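Long-range contacts in thin, isoform D (Drosophila melanogaster, PDB 6XG7), which probably acts as a zinc-binding RING-type ubiquitin ligase, of which this chain is the C-terminal six-bladed NHL-repeat beta-propeller, a likely protein-interaction module: residues A[31-37]-A[302-307]; A[227-233]-A[254-260]; A[24-28]-A[288-294]. The contacts are given in a common frame with arbitrary orientation. Residues are numbered along the deposited sequence.

In the fold
All three contacts lie on the side of the six-bladed propeller where its chain ends meet. Contact 1 closes the ring: strand 33-36 pairs with strand 303-306 and completes the last blade. Contact 3 seats helix 21-26 on the loop between strands 279-288 and 294-298 of that blade, alternating along the chain with contact 1. Contact 2, nested inside both, belongs to the preceding blade and ties its entry loop to strand 256-260. Centres lie about 15 Å (1 and 3), about 17 Å (2 and 3) and about 20 Å (1 and 2) apart. K28 makes a salt bridge to the F307 carboxylate, and I259 packs against Y25 and I294, so contact 3 bridges the others.

Contact 1: A[31-37]-A[302-307]; sequences QLFQLGG and HRVQVF
Strand 303-306 runs antiparallel to strand 33-36, the short axes 4.7 Å apart at closest approach and their directions at 162°. At H302 the backbone is left-handed (56/42), H302 and R303 together face D298 as a G1 beta bulge, and H302 O accepts from G37 N at 2.8 Å; the imidazole turns to W47. R303 (chi1 p, then extended) sits opposite G36 (phi 115°), where a CB would clash with H302 O. R303 NH2 bonds G276 O and NE makes a salt bridge to D298; NH1 adds only a weak bond to Q34 OE1 at 2.8 Å. V304 and L35 share two bonds, V304 N to L35 O and L35 N to V304 O, both 2.9 Å; L35 CD2 packs 3.9 Å from V304 CB. Q305, non-hydrogen-bonded opposite Q34 (CA-CA 4.3 Å), sends NE2 to Q31 OE1 at 3.1 Å and also to E279; Q31 OE1 accepts from S278 N as well. V306 N reaches F33 O at 3.0 Å and V306 O takes L32 N at 2.7 Å: L32 and F33 form a classic beta bulge. V306 lies over one face of the F33 ring (chi1 p) in a CH-pi contact, V306 CG2 to F33 CE1 3.5 Å. F307 offers its ring face to Q31 CB, 4.0 Å from the centroid. This is propeller velcro: an N-terminal strand becomes outermost in the last blade, beside 303-306, with 294-298 on the inner side.

Contact 2: A[227-233]-A[254-260]; sequences GSDDGQF and NNRIQIF
R256 loses most surface here. With chi1 p and the rest extended, its side chain runs from strand 256-260 into loop 227-233, whose carbonyls curl round the guanidinium: NH2 bonds D229 O at 2.9 Å and Q232 O at 2.8 Å, both near the guanidinium plane, and NH1 makes a weak bond to S228 O at 3.1 Å. The type II beta turn D229 to Q232 (Q232 N to D229 O 3.0 Å, G231 at 85/2) brings the D229 and Q232 carbonyls to the same NH2; S228 O precedes it, and Q232 OE1 takes D229 N at 3.0 Å. A water spans R256 NH1 (2.9 Å) and D230 OD1 (2.7 Å). R256 NE makes a salt bridge to D251, the residue that R256 and N255 both face as a G1 bulge. An arginine so placed on the third strand, reaching the loop that leads into the blade's first strand, 239-241, is a recurring feature of NHL repeats. F233 comes next: its CZ meets F260 CZ at 3.5 Å, the rings rim to rim with centroids 5.8 Å apart and planes at 64°. Q258 (chi1 m, chi2 t) bonds the loop twice, accepting G231 N at OE1 and donating from NE2 to Q232 O, each 2.8 Å. Beyond R256, N254 ND2 reaches G227 O at 3.0 Å and also bonds D251.

Contact 3: A[24-28]-A[288-294]; sequences VYLRK and IMSNGNI
Hydrogen bonding centres on K28, just after helix 21-26. Its side chain (chi1 and chi2 both m, then extended) carries NZ to G292 O at 3.1 Å, and a water that accepts from NZ at 2.9 Å donates to N291 O (2.9 Å) and N293 OD1 (2.7 Å). The same ammonium makes a salt bridge to the C-terminal carboxylate of F307. The Y25 hydroxyl bonds D242. The loop that K28 meets holds its own shape: M289 to G292 is a type I beta turn (G292 N to M289 O 3.0 Å), M289 N bonds N293 O at 2.8 Å, and N291 OD1 takes N293 N at 2.9 Å in an Asx turn. This is the hairpin between strands 279-288 and 294-298, the two innermost of the last propeller blade, and the N-terminal helix packs against it. Van der Waals contact does the rest. K28 CG lies 3.9 Å from I294 CD1, and Y25 CE1 is 4.1 Å from I288 CD1. The Y25 ring turns its edge to G292 O, 3.8 Å from CE1. V24 points its CA-to-CB bond toward the loop, V24 CG1 lying 4.4 Å from G292 O; a CB on that glycine would sit only 3.2 Å from V24 CG1.

Contact 1: A[31-37]-A[302-307]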
loop_
_atom_site.group_PDB
_atom_site.type_symbol
_atom_site.label_atom_id
_atom_site.label_comp_id
_atom_site.label_asym_id
_atom_site.label_seq_id
_atom_site.Cartn_x
_atom_site.Cartn_y
_atom_site.Cartn_z
ATOM N N GLN A 31 -11.710 -4.256 -16.231
ATOM C CA GLN A 31 -11.336 -2.935 -15.747
ATOM C C GLN A 31 -12.327 -1.883 -16.245
ATOM O O GLN A 31 -12.873 -1.968 -17.353
ATOM C CB GLN A 31 -9.868 -2.575 -16.048
ATOM C CG GLN A 31 -9.571 -2.084 -17.433
ATOM C CD GLN A 31 -8.075 -2.010 -17.737
ATOM O OE1 GLN A 31 -7.283 -2.880 -17.352
ATOM N NE2 GLN A 31 -7.686 -0.962 -18.429
ATOM N N LEU A 32 -12.587 -0.913 -15.379
ATOM C CA LEU A 32 -13.418 0.226 -15.732
ATOM C C LEU A 32 -12.620 1.185 -16.592
ATOM O O LEU A 32 -13.074 1.593 -17.660
ATOM C CB LEU A 32 -13.866 0.944 -14.466
ATOM C CG LEU A 32 -14.824 0.223 -13.527
ATOM C CD1 LEU A 32 -14.956 1.027 -12.236
ATOM C CD2 LEU A 32 -16.179 0.053 -14.179
ATOM N N PHE A 33 -11.418 1.536 -16.134
ATOM C CA PHE A 33 -10.533 2.428 -16.866
ATOM C C PHE A 33 -9.123 2.229 -16.331
ATOM O O PHE A 33 -8.902 1.542 -15.333
ATOM C CB PHE A 33 -10.984 3.896 -16.779
ATOM C CG PHE A 33 -11.003 4.471 -15.382
ATOM C CD1 PHE A 33 -9.873 5.057 -14.832
ATOM C CD2 PHE A 33 -12.174 4.471 -14.642
ATOM C CE1 PHE A 33 -9.916 5.619 -13.555
ATOM C CE2 PHE A 33 -12.223 5.013 -13.372
ATOM C CZ PHE A 33 -11.090 5.592 -12.823
ATOM N N GLN A 34 -8.170 2.864 -16.991
ATOM C CA GLN A 34 -6.797 2.892 -16.523
ATOM C C GLN A 34 -6.239 4.290 -16.728
ATOM O O GLN A 34 -6.821 5.121 -17.434
ATOM C CB GLN A 34 -5.939 1.860 -17.250
ATOM C CG GLN A 34 -5.763 2.093 -18.740
ATOM C CD GLN A 34 -4.831 1.056 -19.321
ATOM O OE1 GLN A 34 -5.016 -0.134 -19.111
ATOM N NE2 GLN A 34 -3.797 1.502 -19.995
ATOM N N LEU A 35 -5.105 4.541 -16.088
ATOM C CA LEU A 35 -4.401 5.805 -16.245
ATOM C C LEU A 35 -2.912 5.531 -16.159
ATOM O O LEU A 35 -2.480 4.512 -15.620
ATOM C CB LEU A 35 -4.825 6.844 -15.207
ATOM C CG LEU A 35 -4.750 6.412 -13.741
ATOM C CD1 LEU A 35 -4.622 7.561 -12.778
ATOM C CD2 LEU A 35 -5.983 5.627 -13.337
ATOM N N GLY A 36 -2.130 6.459 -16.700
ATOM C CA GLY A 36 -0.690 6.343 -16.679
ATOM C C GLY A 36 -0.050 6.180 -18.043
ATOM O O GLY A 36 -0.417 6.868 -19.005
ATOM N N GLY A 37 0.911 5.277 -18.137
ATOM C CA GLY A 37 1.797 5.171 -19.282
ATOM C C GLY A 37 3.142 5.786 -18.949
ATOM O O GLY A 37 3.235 6.750 -18.184
ATOM N N HIS A 302 3.500 0.583 -15.928
ATOM C CA HIS A 302 3.485 2.016 -15.637
ATOM C C HIS A 302 2.068 2.562 -15.587
ATOM O O HIS A 302 1.790 3.651 -16.095
ATOM C CB HIS A 302 4.314 2.791 -16.656
ATOM C CG HIS A 302 5.714 2.304 -16.774
ATOM N ND1 HIS A 302 6.695 2.635 -15.869
ATOM C CD2 HIS A 302 6.298 1.509 -17.698
ATOM C CE1 HIS A 302 7.830 2.065 -16.236
ATOM N NE2 HIS A 302 7.614 1.377 -17.343
ATOM N N ARG A 303 1.155 1.812 -14.973
ATOM C CA ARG A 303 -0.241 2.219 -15.019
ATOM C C ARG A 303 -0.951 1.844 -13.727
ATOM O O ARG A 303 -0.487 1.010 -12.947
ATOM C CB ARG A 303 -0.989 1.607 -16.210
ATOM C CG ARG A 303 -1.122 0.086 -16.131
ATOM C CD ARG A 303 -1.872 -0.482 -17.343
ATOM N NE ARG A 303 -1.811 -1.939 -17.338
ATOM C CZ ARG A 303 -2.355 -2.710 -18.281
ATOM N NH1 ARG A 303 -3.047 -2.164 -19.271
ATOM N NH2 ARG A 303 -2.223 -4.018 -18.241
ATOM N N VAL A 304 -2.089 2.497 -13.526
ATOM C CA VAL A 304 -3.056 2.171 -12.493
ATOM C C VAL A 304 -4.322 1.738 -13.211
ATOM O O VAL A 304 -4.766 2.407 -14.147
ATOM C CB VAL A 304 -3.334 3.380 -11.582
ATOM C CG1 VAL A 304 -4.520 3.073 -10.669
ATOM C CG2 VAL A 304 -2.070 3.728 -10.782
ATOM N N GLN A 305 -4.878 0.607 -12.793
ATOM C CA GLN A 305 -6.127 0.092 -13.337
ATOM C C GLN A 305 -7.178 0.091 -12.239
ATOM O O GLN A 305 -6.873 -0.187 -11.077
ATOM C CB GLN A 305 -5.936 -1.323 -13.868
ATOM C CG GLN A 305 -4.980 -1.377 -15.046
ATOM C CD GLN A 305 -4.204 -2.663 -15.102
ATOM O OE1 GLN A 305 -3.206 -2.819 -14.404
ATOM N NE2 GLN A 305 -4.654 -3.603 -15.930
ATOM N N VAL A 306 -8.415 0.413 -12.618
ATOM C CA VAL A 306 -9.534 0.541 -11.696
ATOM C C VAL A 306 -10.598 -0.467 -12.105
ATOM O O VAL A 306 -10.966 -0.531 -13.283
ATOM C CB VAL A 306 -10.093 1.976 -11.711
ATOM C CG1 VAL A 306 -11.187 2.151 -10.660
ATOM C CG2 VAL A 306 -8.945 2.973 -11.480
ATOM N N PHE A 307 -11.100 -1.236 -11.129
ATOM C CA PHE A 307 -12.024 -2.341 -11.380
ATOM C C PHE A 307 -13.302 -2.263 -10.579
ATOM O O PHE A 307 -14.350 -2.686 -11.073
ATOM C CB PHE A 307 -11.377 -3.673 -10.999
ATOM C CG PHE A 307 -10.183 -4.026 -11.812
ATOM C CD1 PHE A 307 -8.925 -3.559 -11.467
ATOM C CD2 PHE A 307 -10.316 -4.817 -12.942
ATOM C CE1 PHE A 307 -7.814 -3.881 -12.240
ATOM C CE2 PHE A 307 -9.212 -5.142 -13.708
ATOM C CZ PHE A 307 -7.963 -4.678 -13.356
ATOM O OXT PHE A 307 -13.307 -1.842 -9.421
#

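Contact 2: A[227-233]-A[254-260]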
loop_
_atom_site.group_PDB
_atom_site.type_symbol
_atom_site.label_atom_id
_atom_site.label_comp_id
_atom_site.label_asym_id
_atom_site.label_seq_id
_atom_site.Cartn_x
_atom_site.Cartn_y
_atom_site.Cartn_z
ATOM N N GLY A 227 1.897 -20.647 -3.177
ATOM C CA GLY A 227 1.261 -21.422 -4.227
ATOM C C GLY A 227 0.503 -20.535 -5.194
ATOM O O GLY A 227 0.538 -19.304 -5.110
ATOM N N SER A 228 -0.190 -21.193 -6.128
ATOM C CA SER A 228 -0.962 -20.505 -7.147
ATOM C C SER A 228 -2.435 -20.882 -7.151
ATOM O O SER A 228 -3.173 -20.405 -8.022
ATOM C CB SER A 228 -0.364 -20.748 -8.536
ATOM O OG SER A 228 -0.426 -22.118 -8.881
ATOM N N ASP A 229 -2.886 -21.711 -6.218
ATOM C CA ASP A 229 -4.317 -21.957 -6.111
ATOM C C ASP A 229 -5.002 -20.769 -5.450
ATOM O O ASP A 229 -4.356 -19.873 -4.900
ATOM C CB ASP A 229 -4.601 -23.202 -5.270
ATOM C CG ASP A 229 -4.036 -24.464 -5.872
ATOM O OD1 ASP A 229 -4.120 -24.645 -7.107
ATOM O OD2 ASP A 229 -3.522 -25.288 -5.089
ATOM N N ASP A 230 -6.336 -20.782 -5.483
ATOM C CA ASP A 230 -7.113 -19.768 -4.777
ATOM C C ASP A 230 -6.685 -19.737 -3.315
ATOM O O ASP A 230 -6.583 -20.779 -2.667
ATOM C CB ASP A 230 -8.606 -20.100 -4.887
ATOM C CG ASP A 230 -9.162 -19.915 -6.299
ATOM O OD1 ASP A 230 -8.475 -19.334 -7.167
ATOM O OD2 ASP A 230 -10.305 -20.350 -6.543
ATOM N N GLY A 231 -6.392 -18.540 -2.802
ATOM C CA GLY A 231 -6.005 -18.388 -1.415
ATOM C C GLY A 231 -4.538 -18.612 -1.112
ATOM O O GLY A 231 -4.145 -18.513 0.056
ATOM N N GLN A 232 -3.721 -18.895 -2.121
ATOM C CA GLN A 232 -2.280 -19.015 -1.991
ATOM C C GLN A 232 -1.629 -17.853 -2.726
ATOM O O GLN A 232 -2.218 -17.272 -3.645
ATOM C CB GLN A 232 -1.801 -20.330 -2.602
ATOM C CG GLN A 232 -2.426 -21.542 -1.952
ATOM C CD GLN A 232 -1.915 -22.828 -2.550
ATOM O OE1 GLN A 232 -1.765 -22.943 -3.764
ATOM N NE2 GLN A 232 -1.645 -23.811 -1.696
ATOM N N PHE A 233 -0.406 -17.509 -2.311
ATOM C CA PHE A 233 0.280 -16.344 -2.844
ATOM C C PHE A 233 1.682 -16.698 -3.323
ATOM O O PHE A 233 2.291 -17.673 -2.873
ATOM C CB PHE A 233 0.458 -15.241 -1.786
ATOM C CG PHE A 233 -0.808 -14.812 -1.108
ATOM C CD1 PHE A 233 -1.827 -14.220 -1.816
ATOM C CD2 PHE A 233 -0.957 -14.975 0.248
ATOM C CE1 PHE A 233 -2.985 -13.801 -1.180
ATOM C CE2 PHE A 233 -2.120 -14.569 0.879
ATOM C CZ PHE A 233 -3.125 -13.974 0.158
ATOM N N ASN A 254 1.716 -14.088 -8.866
ATOM C CA ASN A 254 0.703 -14.774 -9.651
ATOM C C ASN A 254 -0.068 -13.825 -10.550
ATOM O O ASN A 254 -1.064 -14.237 -11.153
ATOM C CB ASN A 254 -0.269 -15.493 -8.719
ATOM C CG ASN A 254 0.345 -16.711 -8.074
ATOM O OD1 ASN A 254 1.024 -17.506 -8.728
ATOM N ND2 ASN A 254 0.107 -16.873 -6.792
ATOM N N ASN A 255 0.338 -12.554 -10.604
ATOM C CA ASN A 255 -0.236 -11.566 -11.518
ATOM C C ASN A 255 -1.757 -11.485 -11.390
ATOM O O ASN A 255 -2.496 -11.520 -12.382
ATOM C CB ASN A 255 0.219 -11.846 -12.946
ATOM C CG ASN A 255 1.724 -11.802 -13.064
ATOM O OD1 ASN A 255 2.333 -10.732 -12.976
ATOM N ND2 ASN A 255 2.335 -12.960 -13.200
ATOM N N ARG A 256 -2.228 -11.352 -10.146
ATOM C CA ARG A 256 -3.658 -11.348 -9.881
ATOM C C ARG A 256 -3.956 -10.623 -8.579
ATOM O O ARG A 256 -3.091 -10.445 -7.717
ATOM C CB ARG A 256 -4.204 -12.772 -9.807
ATOM C CG ARG A 256 -3.696 -13.565 -8.624
ATOM C CD ARG A 256 -4.090 -15.016 -8.687
ATOM N NE ARG A 256 -3.529 -15.755 -7.557
ATOM C CZ ARG A 256 -3.791 -17.025 -7.300
ATOM N NH1 ARG A 256 -4.619 -17.698 -8.094
ATOM N NH2 ARG A 256 -3.233 -17.619 -6.258
ATOM N N ILE A 257 -5.207 -10.175 -8.468
ATOM C CA ILE A 257 -5.760 -9.636 -7.227
ATOM C C ILE A 257 -6.598 -10.729 -6.592
ATOM O O ILE A 257 -7.349 -11.422 -7.288
ATOM C CB ILE A 257 -6.638 -8.402 -7.515
ATOM C CG1 ILE A 257 -5.806 -7.279 -8.150
ATOM C CG2 ILE A 257 -7.360 -7.942 -6.272
ATOM C CD1 ILE A 257 -4.603 -6.879 -7.410
ATOM N N GLN A 258 -6.471 -10.896 -5.281
ATOM C CA GLN A 258 -7.344 -11.786 -4.524
ATOM C C GLN A 258 -8.095 -10.986 -3.468
ATOM O O GLN A 258 -7.550 -10.047 -2.872
ATOM C CB GLN A 258 -6.554 -12.914 -3.869
ATOM C CG GLN A 258 -5.899 -13.841 -4.852
ATOM C CD GLN A 258 -5.436 -15.100 -4.186
ATOM O OE1 GLN A 258 -6.243 -15.867 -3.673
ATOM N NE2 GLN A 258 -4.131 -15.326 -4.174
ATOM N N ILE A 259 -9.356 -11.359 -3.252
ATOM C CA ILE A 259 -10.229 -10.735 -2.269
ATOM C C ILE A 259 -10.619 -11.799 -1.262
ATOM O O ILE A 259 -10.954 -12.926 -1.643
ATOM C CB ILE A 259 -11.498 -10.161 -2.931
ATOM C CG1 ILE A 259 -11.126 -9.299 -4.140
ATOM C CG2 ILE A 259 -12.328 -9.377 -1.898
ATOM C CD1 ILE A 259 -12.356 -8.761 -4.906
ATOM N N PHE A 260 -10.602 -11.426 0.021
ATOM C CA PHE A 260 -10.939 -12.311 1.126
ATOM C C PHE A 260 -12.059 -11.694 1.941
ATOM O O PHE A 260 -12.120 -10.466 2.098
ATOM C CB PHE A 260 -9.710 -12.532 2.021
ATOM C CG PHE A 260 -8.593 -13.203 1.294
ATOM C CD1 PHE A 260 -7.714 -12.462 0.520
ATOM C CD2 PHE A 260 -8.466 -14.583 1.320
ATOM C CE1 PHE A 260 -6.718 -13.078 -0.197
ATOM C CE2 PHE A 260 -7.477 -15.209 0.595
ATOM C CZ PHE A 260 -6.603 -14.455 -0.175
HETATM O O HOH W 1 -6.380 -19.971 -8.677
#

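Contact 3: A[24-28]-A[288-294]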
loop_
_atom_site.group_PDB
_atom_site.type_symbol
_atom_site.label_atom_id
_atom_site.label_comp_id
_atom_site.label_asym_id
_atom_site.label_seq_id
_atom_site.Cartn_x
_atom_site.Cartn_y
_atom_site.Cartn_z
ATOM N N VAL A 24 -20.731 -6.988 -5.256
ATOM C CA VAL A 24 -19.857 -6.102 -6.019
ATOM C C VAL A 24 -18.490 -6.743 -6.234
ATOM O O VAL A 24 -17.926 -6.676 -7.333
ATOM C CB VAL A 24 -19.765 -4.742 -5.302
ATOM C CG1 VAL A 24 -18.692 -3.874 -5.897
ATOM C CG2 VAL A 24 -21.126 -4.040 -5.339
ATOM N N TYR A 25 -17.943 -7.394 -5.199
ATOM C CA TYR A 25 -16.616 -7.994 -5.319
ATOM C C TYR A 25 -16.652 -9.262 -6.168
ATOM O O TYR A 25 -15.726 -9.513 -6.942
ATOM C CB TYR A 25 -15.997 -8.257 -3.936
ATOM C CG TYR A 25 -15.827 -6.985 -3.109
ATOM C CD1 TYR A 25 -15.539 -5.758 -3.713
ATOM C CD2 TYR A 25 -15.969 -7.002 -1.721
ATOM C CE1 TYR A 25 -15.402 -4.591 -2.961
ATOM C CE2 TYR A 25 -15.834 -5.845 -0.970
ATOM C CZ TYR A 25 -15.544 -4.650 -1.593
ATOM O OH TYR A 25 -15.420 -3.499 -0.848
ATOM N N LEU A 26 -17.720 -10.063 -6.071
ATOM C CA LEU A 26 -17.792 -11.267 -6.896
ATOM C C LEU A 26 -17.855 -10.953 -8.388
ATOM O O LEU A 26 -17.453 -11.796 -9.202
ATOM C CB LEU A 26 -18.964 -12.137 -6.461
ATOM C CG LEU A 26 -18.726 -12.875 -5.139
ATOM C CD1 LEU A 26 -20.013 -13.494 -4.611
ATOM C CD2 LEU A 26 -17.657 -13.939 -5.302
ATOM N N ARG A 27 -18.333 -9.763 -8.762
ATOM C CA ARG A 27 -18.422 -9.365 -10.157
ATOM C C ARG A 27 -17.103 -8.875 -10.746
ATOM O O ARG A 27 -17.014 -8.741 -11.974
ATOM C CB ARG A 27 -19.425 -8.217 -10.318
ATOM C CG ARG A 27 -20.879 -8.569 -10.137
ATOM C CD ARG A 27 -21.645 -7.277 -10.011
ATOM N NE ARG A 27 -23.080 -7.448 -9.853
ATOM C CZ ARG A 27 -23.899 -6.453 -9.526
ATOM N NH1 ARG A 27 -23.407 -5.232 -9.325
ATOM N NH2 ARG A 27 -25.198 -6.669 -9.406
ATOM N N LYS A 28 -16.098 -8.576 -9.924
ATOM C CA LYS A 28 -14.885 -7.935 -10.426
ATOM C C LYS A 28 -14.164 -8.791 -11.456
ATOM O O LYS A 28 -13.962 -9.994 -11.256
ATOM C CB LYS A 28 -13.932 -7.646 -9.267
ATOM C CG LYS A 28 -14.471 -6.701 -8.213
ATOM C CD LYS A 28 -14.677 -5.297 -8.763
ATOM C CE LYS A 28 -15.159 -4.343 -7.664
ATOM N NZ LYS A 28 -15.737 -3.100 -8.214
ATOM N N ILE A 288 -8.922 0.769 -2.208
ATOM C CA ILE A 288 -10.356 0.541 -2.389
ATOM C C ILE A 288 -11.109 1.855 -2.178
ATOM O O ILE A 288 -10.940 2.518 -1.149
ATOM C CB ILE A 288 -10.854 -0.601 -1.467
ATOM C CG1 ILE A 288 -12.331 -0.928 -1.663
ATOM C CG2 ILE A 288 -10.580 -0.327 -0.007
ATOM C CD1 ILE A 288 -12.633 -1.577 -2.964
ATOM N N MET A 289 -11.905 2.252 -3.173
ATOM C CA MET A 289 -12.745 3.439 -3.056
ATOM C C MET A 289 -13.986 3.122 -2.231
ATOM O O MET A 289 -14.347 1.964 -2.019
ATOM C CB MET A 289 -13.231 3.917 -4.426
ATOM C CG MET A 289 -12.190 4.578 -5.327
ATOM S SD MET A 289 -12.902 5.133 -6.894
ATOM C CE MET A 289 -11.482 5.794 -7.733
ATOM N N SER A 290 -14.681 4.180 -1.815
ATOM C CA SER A 290 -15.859 4.018 -0.971
ATOM C C SER A 290 -16.985 3.281 -1.677
ATOM O O SER A 290 -17.874 2.752 -1.006
ATOM C CB SER A 290 -16.360 5.386 -0.498
ATOM O OG SER A 290 -16.881 6.139 -1.581
ATOM N N ASN A 291 -16.990 3.249 -3.004
ATOM C CA ASN A 291 -18.028 2.566 -3.767
ATOM C C ASN A 291 -17.624 1.153 -4.167
ATOM O O ASN A 291 -18.338 0.502 -4.943
ATOM C CB ASN A 291 -18.368 3.376 -5.017
ATOM C CG ASN A 291 -17.153 3.618 -5.893
ATOM O OD1 ASN A 291 -16.131 2.943 -5.771
ATOM N ND2 ASN A 291 -17.263 4.583 -6.788
ATOM N N GLY A 292 -16.494 0.667 -3.671
ATOM C CA GLY A 292 -16.051 -0.669 -3.988
ATOM C C GLY A 292 -15.170 -0.787 -5.213
ATOM O O GLY A 292 -14.774 -1.899 -5.555
ATOM N N ASN A 293 -14.825 0.318 -5.872
ATOM C CA ASN A 293 -13.877 0.246 -6.977
ATOM C C ASN A 293 -12.498 -0.082 -6.413
ATOM O O ASN A 293 -12.032 0.578 -5.476
ATOM C CB ASN A 293 -13.839 1.571 -7.734
ATOM C CG ASN A 293 -15.072 1.804 -8.590
ATOM O OD1 ASN A 293 -15.964 0.962 -8.687
ATOM N ND2 ASN A 293 -15.131 2.969 -9.198
ATOM N N ILE A 294 -11.845 -1.090 -6.995
ATOM C CA ILE A 294 -10.525 -1.545 -6.582
ATOM C C ILE A 294 -9.507 -0.901 -7.513
ATOM O O ILE A 294 -9.638 -0.989 -8.741
ATOM C CB ILE A 294 -10.429 -3.076 -6.666
ATOM C CG1 ILE A 294 -11.470 -3.741 -5.776
ATOM C CG2 ILE A 294 -9.024 -3.547 -6.284
ATOM C CD1 ILE A 294 -11.617 -5.226 -6.066
HETATM O O HOH W 2 -17.452 -0.897 -7.351
#